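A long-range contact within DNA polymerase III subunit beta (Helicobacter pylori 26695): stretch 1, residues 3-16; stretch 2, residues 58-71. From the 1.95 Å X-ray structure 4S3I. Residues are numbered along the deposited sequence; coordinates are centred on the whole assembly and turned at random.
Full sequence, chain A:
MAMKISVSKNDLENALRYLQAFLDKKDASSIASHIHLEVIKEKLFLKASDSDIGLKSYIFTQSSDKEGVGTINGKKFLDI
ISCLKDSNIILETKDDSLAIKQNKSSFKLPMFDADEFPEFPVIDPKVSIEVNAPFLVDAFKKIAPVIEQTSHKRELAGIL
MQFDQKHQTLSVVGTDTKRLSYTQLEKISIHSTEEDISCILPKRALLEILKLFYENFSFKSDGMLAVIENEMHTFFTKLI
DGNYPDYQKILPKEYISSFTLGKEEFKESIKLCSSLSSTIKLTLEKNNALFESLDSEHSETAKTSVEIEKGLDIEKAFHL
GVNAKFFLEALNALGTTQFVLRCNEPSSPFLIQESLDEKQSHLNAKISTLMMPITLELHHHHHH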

ATOM      1  N   MET A   3      10.503 -18.794  33.620  1.00 36.43           N
ATOM      2  CA  MET A   3       9.418 -19.189  32.723  1.00 34.88           C
ATOM      3  C   MET A   3       9.856 -20.287  31.769  1.00 38.65           C
ATOM      4  O   MET A   3      10.973 -20.259  31.259  1.00 34.71           O
ATOM      5  N   LYS A   4       8.971 -21.239  31.498  1.00 35.87           N
ATOM      6  CA  LYS A   4       9.249 -22.245  30.472  1.00 35.62           C
ATOM      7  C   LYS A   4       7.940 -22.871  29.989  1.00 35.03           C
ATOM      8  O   LYS A   4       7.209 -23.505  30.771  1.00 37.44           O
ATOM      9  N   ILE A   5       7.627 -22.653  28.716  1.00 34.35           N
ATOM     10  CA  ILE A   5       6.393 -23.129  28.115  1.00 34.32           C
ATOM     11  C   ILE A   5       6.614 -23.452  26.638  1.00 34.07           C
ATOM     12  O   ILE A   5       7.651 -23.106  26.062  1.00 33.83           O
ATOM     13  N   SER A   6       5.624 -24.087  26.014  1.00 34.18           N
ATOM     14  CA  SER A   6       5.597 -24.181  24.566  1.00 37.01           C
ATOM     15  C   SER A   6       4.244 -23.671  24.133  1.00 35.04           C
ATOM     16  O   SER A   6       3.250 -23.857  24.853  1.00 36.80           O
ATOM     17  N   VAL A   7       4.202 -23.000  22.985  1.00 33.07           N
ATOM     18  CA  VAL A   7       2.954 -22.467  22.462  1.00 32.72           C
ATOM     19  C   VAL A   7       2.821 -22.737  20.975  1.00 33.70           C
ATOM     20  O   VAL A   7       3.791 -23.105  20.301  1.00 35.40           O
ATOM     21  N   SER A   8       1.611 -22.542  20.469  1.00 32.48           N
ATOM     22  CA  SER A   8       1.350 -22.654  19.049  1.00 33.17           C
ATOM     23  C   SER A   8       1.873 -21.406  18.338  1.00 35.44           C
ATOM     24  O   SER A   8       1.600 -20.281  18.762  1.00 37.90           O
ATOM     25  N   LYS A   9       2.614 -21.611  17.255  1.00 36.63           N
ATOM     26  CA  LYS A   9       3.172 -20.511  16.472  1.00 31.29           C
ATOM     27  C   LYS A   9       2.087 -19.540  16.012  1.00 30.79           C
ATOM     28  O   LYS A   9       2.215 -18.323  16.159  1.00 30.30           O
ATOM     29  N   ASN A  10       1.012 -20.074  15.446  1.00 30.96           N
ATOM     30  CA  ASN A  10      -0.039 -19.211  14.922  1.00 38.18           C
ATOM     31  C   ASN A  10      -0.813 -18.454  16.001  1.00 34.42           C
ATOM     32  O   ASN A  10      -1.185 -17.293  15.797  1.00 33.70           O
ATOM     33  N   ASP A  11      -1.056 -19.103  17.137  1.00 32.74           N
ATOM     34  CA  ASP A  11      -1.691 -18.434  18.268  1.00 30.38           C
ATOM     35  C   ASP A  11      -0.809 -17.280  18.735  1.00 29.98           C
ATOM     36  O   ASP A  11      -1.271 -16.159  18.956  1.00 29.61           O
ATOM     37  N   LEU A  12       0.474 -17.572  18.881  1.00 30.14           N
ATOM     38  CA  LEU A  12       1.423 -16.572  19.365  1.00 29.90           C
ATOM     39  C   LEU A  12       1.506 -15.407  18.373  1.00 29.43           C
ATOM     40  O   LEU A  12       1.371 -14.239  18.757  1.00 29.16           O
ATOM     41  N   GLU A  13       1.695 -15.727  17.096  1.00 29.41           N
ATOM     42  CA  GLU A  13       1.835 -14.693  16.069  1.00 29.06           C
ATOM     43  C   GLU A  13       0.614 -13.774  16.041  1.00 28.68           C
ATOM     44  O   GLU A  13       0.748 -12.547  16.046  1.00 28.40           O
ATOM     45  N   ASN A  14      -0.575 -14.368  16.031  1.00 28.74           N
ATOM     46  CA  ASN A  14      -1.808 -13.593  16.098  1.00 33.58           C
ATOM     47  C   ASN A  14      -1.867 -12.673  17.318  1.00 28.48           C
ATOM     48  O   ASN A  14      -2.200 -11.491  17.199  1.00 29.34           O
ATOM     49  N   ALA A  15      -1.544 -13.210  18.488  1.00 28.67           N
ATOM     50  CA  ALA A  15      -1.542 -12.386  19.688  1.00 28.70           C
ATOM     51  C   ALA A  15      -0.561 -11.214  19.547  1.00 28.51           C
ATOM     52  O   ALA A  15      -0.882 -10.075  19.893  1.00 28.39           O
ATOM     53  N   LEU A  16       0.629 -11.493  19.025  1.00 28.88           N
ATOM     54  CA  LEU A  16       1.641 -10.450  18.855  1.00 28.51           C
ATOM     55  C   LEU A  16       1.205  -9.382  17.853  1.00 28.17           C
ATOM     56  O   LEU A  16       1.509  -8.191  18.018  1.00 28.15           O
ATOM     57  N   TYR A  58      -4.525 -13.329  26.156  1.00 33.05           N
ATOM     58  CA  TYR A  58      -3.911 -14.601  26.520  1.00 31.25           C
ATOM     59  C   TYR A  58      -3.988 -15.607  25.381  1.00 38.09           C
ATOM     60  O   TYR A  58      -4.877 -15.529  24.525  1.00 32.46           O
ATOM     61  N   ILE A  59      -3.051 -16.552  25.381  1.00 31.34           N
ATOM     62  CA  ILE A  59      -3.189 -17.769  24.597  1.00 31.52           C
ATOM     63  C   ILE A  59      -2.977 -18.946  25.539  1.00 33.60           C
ATOM     64  O   ILE A  59      -2.318 -18.809  26.576  1.00 32.47           O
ATOM     65  N   PHE A  60      -3.548 -20.097  25.190  1.00 32.67           N
ATOM     66  CA  PHE A  60      -3.338 -21.300  25.978  1.00 35.68           C
ATOM     67  C   PHE A  60      -1.964 -21.834  25.642  1.00 33.43           C
ATOM     68  O   PHE A  60      -1.540 -21.775  24.489  1.00 35.30           O
ATOM     69  N   THR A  61      -1.269 -22.362  26.639  1.00 33.90           N
ATOM     70  CA  THR A  61       0.006 -23.026  26.408  1.00 39.68           C
ATOM     71  C   THR A  61      -0.208 -24.470  25.957  1.00 45.20           C
ATOM     72  O   THR A  61      -1.160 -25.126  26.389  1.00 40.43           O
ATOM     73  N   GLN A  62       0.674 -24.951  25.084  1.00 40.17           N
ATOM     74  CA  GLN A  62       0.681 -26.355  24.691  1.00 43.16           C
ATOM     75  C   GLN A  62       1.271 -27.203  25.801  1.00 45.16           C
ATOM     76  O   GLN A  62       0.858 -28.343  26.019  1.00 50.68           O
ATOM     77  N   SER A  63       2.256 -26.640  26.492  1.00 41.24           N
ATOM     78  CA  SER A  63       2.791 -27.261  27.690  1.00 43.63           C
ATOM     79  C   SER A  63       3.308 -26.159  28.594  1.00 48.83           C
ATOM     80  O   SER A  63       3.523 -25.024  28.151  1.00 50.40           O
ATOM     81  N   SER A  64       3.484 -26.496  29.865  1.00 38.46           N
ATOM     82  CA  SER A  64       3.913 -25.529  30.863  1.00 41.25           C
ATOM     83  C   SER A  64       4.747 -26.253  31.910  1.00 46.53           C
ATOM     84  O   SER A  64       4.252 -27.152  32.594  1.00 50.87           O
ATOM     85  N   ASP A  65       6.012 -25.870  32.029  1.00 47.77           N
ATOM     86  CA  ASP A  65       6.923 -26.527  32.963  1.00 48.77           C
ATOM     87  C   ASP A  65       7.250 -25.612  34.126  1.00 46.90           C
ATOM     88  O   ASP A  65       7.575 -26.066  35.229  1.00 47.69           O
ATOM     89  N   LYS A  66       7.171 -24.312  33.874  1.00 36.86           N
ATOM     90  CA  LYS A  66       7.605 -23.326  34.858  1.00 39.68           C
ATOM     91  C   LYS A  66       6.846 -22.016  34.683  1.00 39.35           C
ATOM     92  O   LYS A  66       6.841 -21.429  33.594  1.00 36.45           O
ATOM     93  N   GLU A  67       6.199 -21.572  35.759  1.00 36.81           N
ATOM     94  CA  GLU A  67       5.420 -20.339  35.756  1.00 39.75           C
ATOM     95  C   GLU A  67       6.267 -19.140  36.198  1.00 43.14           C
ATOM     96  O   GLU A  67       7.177 -19.278  37.020  1.00 36.89           O
ATOM     97  N   GLY A  68       5.967 -17.965  35.647  1.00 35.88           N
ATOM     98  CA  GLY A  68       6.692 -16.756  36.002  1.00 39.58           C
ATOM     99  C   GLY A  68       6.423 -15.611  35.036  1.00 42.01           C
ATOM    100  O   GLY A  68       5.587 -15.732  34.134  1.00 34.72           O
ATOM    101  N   VAL A  69       7.147 -14.506  35.217  1.00 35.94           N
ATOM    102  CA  VAL A  69       6.933 -13.306  34.410  1.00 36.99           C
ATOM    103  C   VAL A  69       8.220 -12.860  33.725  1.00 35.93           C
ATOM    104  O   VAL A  69       9.315 -13.210  34.170  1.00 34.87           O
ATOM    105  N   GLY A  70       8.083 -12.077  32.659  1.00 33.96           N
ATOM    106  CA  GLY A  70       9.218 -11.500  31.950  1.00 33.80           C
ATOM    107  C   GLY A  70       8.727 -10.436  30.973  1.00 34.16           C
ATOM    108  O   GLY A  70       7.533 -10.142  30.936  1.00 33.11           O
ATOM    109  N   THR A  71       9.635  -9.841  30.198  1.00 33.19           N
ATOM    110  CA  THR A  71       9.251  -8.859  29.170  1.00 32.77           C
ATOM    111  C   THR A  71      10.106  -9.084  27.947  1.00 34.02           C
ATOM    112  O   THR A  71      11.182  -9.665  28.050  1.00 32.78           O
TER

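The two stretches meet as an antiparallel pair of strands, which gives way, through Ser8 at the N-cap, to a helix running antiparallel alongside strand 58-60. Side chains therefore pack in two settings: alternately on the faces of the sheet, and between helix and strand.

On one face lie Lys4, Ser6, Ser63 and Lys66. Lys4 is extended (t, t, t for chi1 to chi3) and turns only at its last torsion (m), which carries NZ to Asp65, where a very short salt bridge forms, NZ of Lys4 to OD2 of Asp65 at 2.4 Å. Asp65, with chi1 m, sits at the bulge, where both its own N and the N of Lys66 donate to the O of Lys4, at 2.9 and 3.2 Å. Lys66 starts beside Lys4, the two CB atoms 3.9 Å apart, but its p torsions at chi2 and chi3 belong to a chain whose end leads away. Ser6 and Ser63 both adopt p, and this matched choice brings OG of Ser6 to 3.0 Å from OG of Ser63 in a hydrogen bond that either hydroxyl could donate.

The other face carries Ile5 and Ser64. Ile5 (p, t) places CG2 4.1 Å from CG2 of Thr61 and 4.0 Å from OG of Ser64; the Ser64 hydroxyl (t) is hydrogen-bonded elsewhere in the structure. At the beginning of stretch 1, Met3 directs its CB away from stretch 2, yet m and t at chi1 and chi2 run the side chain along the glycine-containing segment. Met3 CG lies 3.2 Å from O of Gly68, and Met3 SD 3.9 Å from N of Gly70. An ideal CB on Gly68 would fall only 3.5 Å from Met3 CG, a tight fit.

Where the helix faces strand 58-60, Ile59 is the centre of the apolar packing. Ile59 points toward stretch 1 in the p, t conformation, which sends its branches to different neighbours: its CD1 reaches CB of Val7 (3.9 Å) and CB of Leu12 (4.1 Å), while its CG2 lies 4.0 Å from CB of Ala15 and 3.7 Å from the backbone O of Asp11. The helix runs almost exactly antiparallel to strand 58-60, its axis 8.8 Å away.

Gln62 (m, m) folds its CG to 3.9 Å from N of Ser8, the N-cap residue. Nearby, a single water joins the stretches: it accepts from N of Ser8 (2.9 Å) and donates to OD2 of Asp11 (3.0 Å) and to O of Phe60 (2.6 Å), so the Asp11 carboxylate meets stretch 2 through solvent.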

ATOM      1  CB  MET A   3       8.969 -18.004  31.869  1.00 42.32           C
ATOM      2  CG  MET A   3       8.154 -16.945  32.576  1.00 42.20           C
ATOM      3  SD  MET A   3       7.575 -15.703  31.386  1.00 49.99           S
ATOM      4  CE  MET A   3       7.501 -16.698  29.886  1.00 52.26           C
ATOM      5  CB  LYS A   4      10.203 -23.313  31.020  1.00 39.09           C
ATOM      6  CG  LYS A   4      10.443 -24.483  30.077  1.00 44.34           C
ATOM      7  CD  LYS A   4      11.743 -25.200  30.431  1.00 49.15           C
ATOM      8  CE  LYS A   4      11.976 -26.423  29.547  1.00 63.54           C
ATOM      9  NZ  LYS A   4      11.085 -27.552  29.929  1.00 73.13           N
ATOM     10  CB  ILE A   5       5.307 -22.057  28.185  1.00 33.91           C
ATOM     11  CG1 ILE A   5       5.783 -20.775  27.503  1.00 38.90           C
ATOM     12  CG2 ILE A   5       4.895 -21.747  29.629  1.00 34.26           C
ATOM     13  CD1 ILE A   5       4.688 -19.752  27.291  1.00 32.95           C
ATOM     14  CB  SER A   6       5.808 -25.616  24.078  1.00 47.05           C
ATOM     15  OG  SER A   6       4.653 -26.406  24.286  1.00 52.36           O
ATOM     16  CB  VAL A   7       2.824 -20.942  22.702  1.00 37.21           C
ATOM     17  CG1 VAL A   7       2.861 -20.622  24.196  1.00 32.27           C
ATOM     18  CG2 VAL A   7       3.937 -20.199  21.975  1.00 31.70           C
ATOM     19  CB  SER A   8      -0.151 -22.809  18.807  1.00 35.21           C
ATOM     20  OG  SER A   8      -0.452 -22.806  17.425  1.00 44.61           O
ATOM     21  CB  LYS A   9       3.944 -21.081  15.269  1.00 33.13           C
ATOM     22  CG  LYS A   9       4.751 -20.068  14.456  1.00 31.28           C
ATOM     23  CD  LYS A   9       3.903 -19.371  13.400  1.00 30.94           C
ATOM     24  CE  LYS A   9       4.702 -19.088  12.139  1.00 43.78           C
ATOM     25  NZ  LYS A   9       3.887 -18.311  11.161  1.00 43.10           N
ATOM     26  CB  ASN A  10      -0.981 -19.993  14.003  1.00 48.31           C
ATOM     27  CG  ASN A  10      -0.272 -20.536  12.779  1.00 65.56           C
ATOM     28  OD1 ASN A  10       0.253 -19.774  11.961  1.00 69.71           O
ATOM     29  ND2 ASN A  10      -0.244 -21.861  12.649  1.00 70.37           N
ATOM     30  CB  ASP A  11      -1.859 -19.400  19.441  1.00 36.33           C
ATOM     31  CG  ASP A  11      -2.891 -20.485  19.182  1.00 45.38           C
ATOM     32  OD1 ASP A  11      -3.692 -20.342  18.237  1.00 38.98           O
ATOM     33  OD2 ASP A  11      -2.900 -21.472  19.956  1.00 49.46           O
ATOM     34  CB  LEU A  12       2.794 -17.212  19.588  1.00 30.23           C
ATOM     35  CG  LEU A  12       3.937 -16.296  20.020  1.00 30.12           C
ATOM     36  CD1 LEU A  12       3.616 -15.620  21.355  1.00 30.12           C
ATOM     37  CD2 LEU A  12       5.234 -17.090  20.123  1.00 30.50           C
ATOM     38  CB  GLU A  13       2.070 -15.315  14.687  1.00 29.21           C
ATOM     39  CG  GLU A  13       2.147 -14.289  13.542  1.00 33.80           C
ATOM     40  CD  GLU A  13       2.602 -14.894  12.212  1.00 38.80           C
ATOM     41  OE1 GLU A  13       2.762 -14.135  11.235  1.00 42.28           O
ATOM     42  OE2 GLU A  13       2.801 -16.125  12.140  1.00 44.64           O
ATOM     43  CB  ASN A  14      -3.033 -14.513  16.071  1.00 42.49           C
ATOM     44  CG  ASN A  14      -3.319 -15.049  14.692  1.00 58.89           C
ATOM     45  OD1 ASN A  14      -3.080 -14.367  13.693  1.00 66.85           O
ATOM     46  ND2 ASN A  14      -3.827 -16.279  14.621  1.00 62.84           N
ATOM     47  CB  ALA A  15      -1.228 -13.218  20.933  1.00 29.16           C
ATOM     48  CB  LEU A  16       2.975 -11.053  18.437  1.00 28.71           C
ATOM     49  CG  LEU A  16       3.642 -11.915  19.497  1.00 29.09           C
ATOM     50  CD1 LEU A  16       4.931 -12.501  18.952  1.00 29.30           C
ATOM     51  CD2 LEU A  16       3.910 -11.112  20.767  1.00 29.46           C
ATOM     52  CB  TYR A  58      -4.526 -15.193  27.795  1.00 31.98           C
ATOM     53  CG  TYR A  58      -5.795 -15.987  27.567  1.00 38.15           C
ATOM     54  CD1 TYR A  58      -7.039 -15.389  27.693  1.00 47.47           C
ATOM     55  CD2 TYR A  58      -5.750 -17.347  27.245  1.00 40.13           C
ATOM     56  CE1 TYR A  58      -8.202 -16.112  27.499  1.00 52.46           C
ATOM     57  CE2 TYR A  58      -6.907 -18.072  27.038  1.00 44.42           C
ATOM     58  CZ  TYR A  58      -8.131 -17.449  27.169  1.00 52.07           C
ATOM     59  OH  TYR A  58      -9.293 -18.160  26.968  1.00 55.73           O
ATOM     60  CB  ILE A  59      -2.191 -17.838  23.427  1.00 31.14           C
ATOM     61  CG1 ILE A  59      -0.745 -17.841  23.933  1.00 31.22           C
ATOM     62  CG2 ILE A  59      -2.440 -16.696  22.436  1.00 32.58           C
ATOM     63  CD1 ILE A  59       0.310 -18.020  22.806  1.00 30.98           C
ATOM     64  CB  PHE A  60      -4.384 -22.363  25.634  1.00 38.28           C
ATOM     65  CG  PHE A  60      -5.768 -22.045  26.131  1.00 40.61           C
ATOM     66  CD1 PHE A  60      -6.054 -22.081  27.495  1.00 43.92           C
ATOM     67  CD2 PHE A  60      -6.784 -21.733  25.239  1.00 41.77           C
ATOM     68  CE1 PHE A  60      -7.330 -21.792  27.962  1.00 45.83           C
ATOM     69  CE2 PHE A  60      -8.069 -21.446  25.693  1.00 43.67           C
ATOM     70  CZ  PHE A  60      -8.341 -21.475  27.056  1.00 42.51           C
ATOM     71  CB  THR A  61       0.866 -23.032  27.683  1.00 39.22           C
ATOM     72  OG1 THR A  61       0.194 -23.783  28.700  1.00 39.75           O
ATOM     73  CG2 THR A  61       1.097 -21.608  28.170  1.00 34.16           C
ATOM     74  CB  GLN A  62       1.484 -26.549  23.410  1.00 47.14           C
ATOM     75  CG  GLN A  62       0.826 -25.908  22.214  1.00 51.08           C
ATOM     76  CD  GLN A  62      -0.611 -26.363  22.052  1.00 58.09           C
ATOM     77  OE1 GLN A  62      -1.544 -25.556  22.100  1.00 55.62           O
ATOM     78  NE2 GLN A  62      -0.799 -27.666  21.864  1.00 59.67           N
ATOM     79  CB  SER A  63       3.888 -28.285  27.372  1.00 47.68           C
ATOM     80  OG  SER A  63       5.111 -27.670  27.007  1.00 52.04           O
ATOM     81  CB  SER A  64       2.695 -24.852  31.503  1.00 44.14           C
ATOM     82  OG  SER A  64       3.088 -23.873  32.442  1.00 52.80           O
ATOM     83  CB  ASP A  65       8.230 -26.917  32.256  1.00 56.62           C
ATOM     84  CG  ASP A  65       8.005 -27.771  31.028  1.00 65.74           C
ATOM     85  OD1 ASP A  65       6.892 -27.722  30.467  1.00 69.51           O
ATOM     86  OD2 ASP A  65       8.951 -28.483  30.623  1.00 72.81           O
ATOM     87  CB  LYS A  66       9.116 -23.090  34.751  1.00 47.80           C
ATOM     88  CG  LYS A  66       9.591 -21.765  35.336  1.00 57.63           C
ATOM     89  CD  LYS A  66       9.499 -21.749  36.846  1.00 64.11           C
ATOM     90  CE  LYS A  66      10.531 -22.673  37.464  1.00 70.41           C
ATOM     91  NZ  LYS A  66      10.621 -22.504  38.942  1.00 73.97           N
ATOM     92  CB  GLU A  67       4.205 -20.489  36.677  1.00 39.78           C
ATOM     93  CG  GLU A  67       3.226 -21.566  36.238  1.00 39.38           C
ATOM     94  CD  GLU A  67       2.064 -21.719  37.203  1.00 49.25           C
ATOM     95  OE1 GLU A  67       2.192 -21.260  38.357  1.00 49.95           O
ATOM     96  OE2 GLU A  67       1.029 -22.293  36.807  1.00 49.72           O
ATOM     97  CB  VAL A  69       6.425 -12.150  35.287  1.00 37.40           C
ATOM     98  CG1 VAL A  69       5.041 -12.461  35.835  1.00 35.83           C
ATOM     99  CG2 VAL A  69       7.400 -11.893  36.440  1.00 37.71           C
ATOM    100  CB  THR A  71       9.500  -7.402  29.605  1.00 33.17           C
ATOM    101  OG1 THR A  71      10.882  -7.075  29.388  1.00 33.48           O
ATOM    102  CG2 THR A  71       9.131  -7.182  31.072  1.00 35.96           C
TER
HETATM  103  O   HOH W   1      -0.736 -21.954  21.988  1.00 35.46           O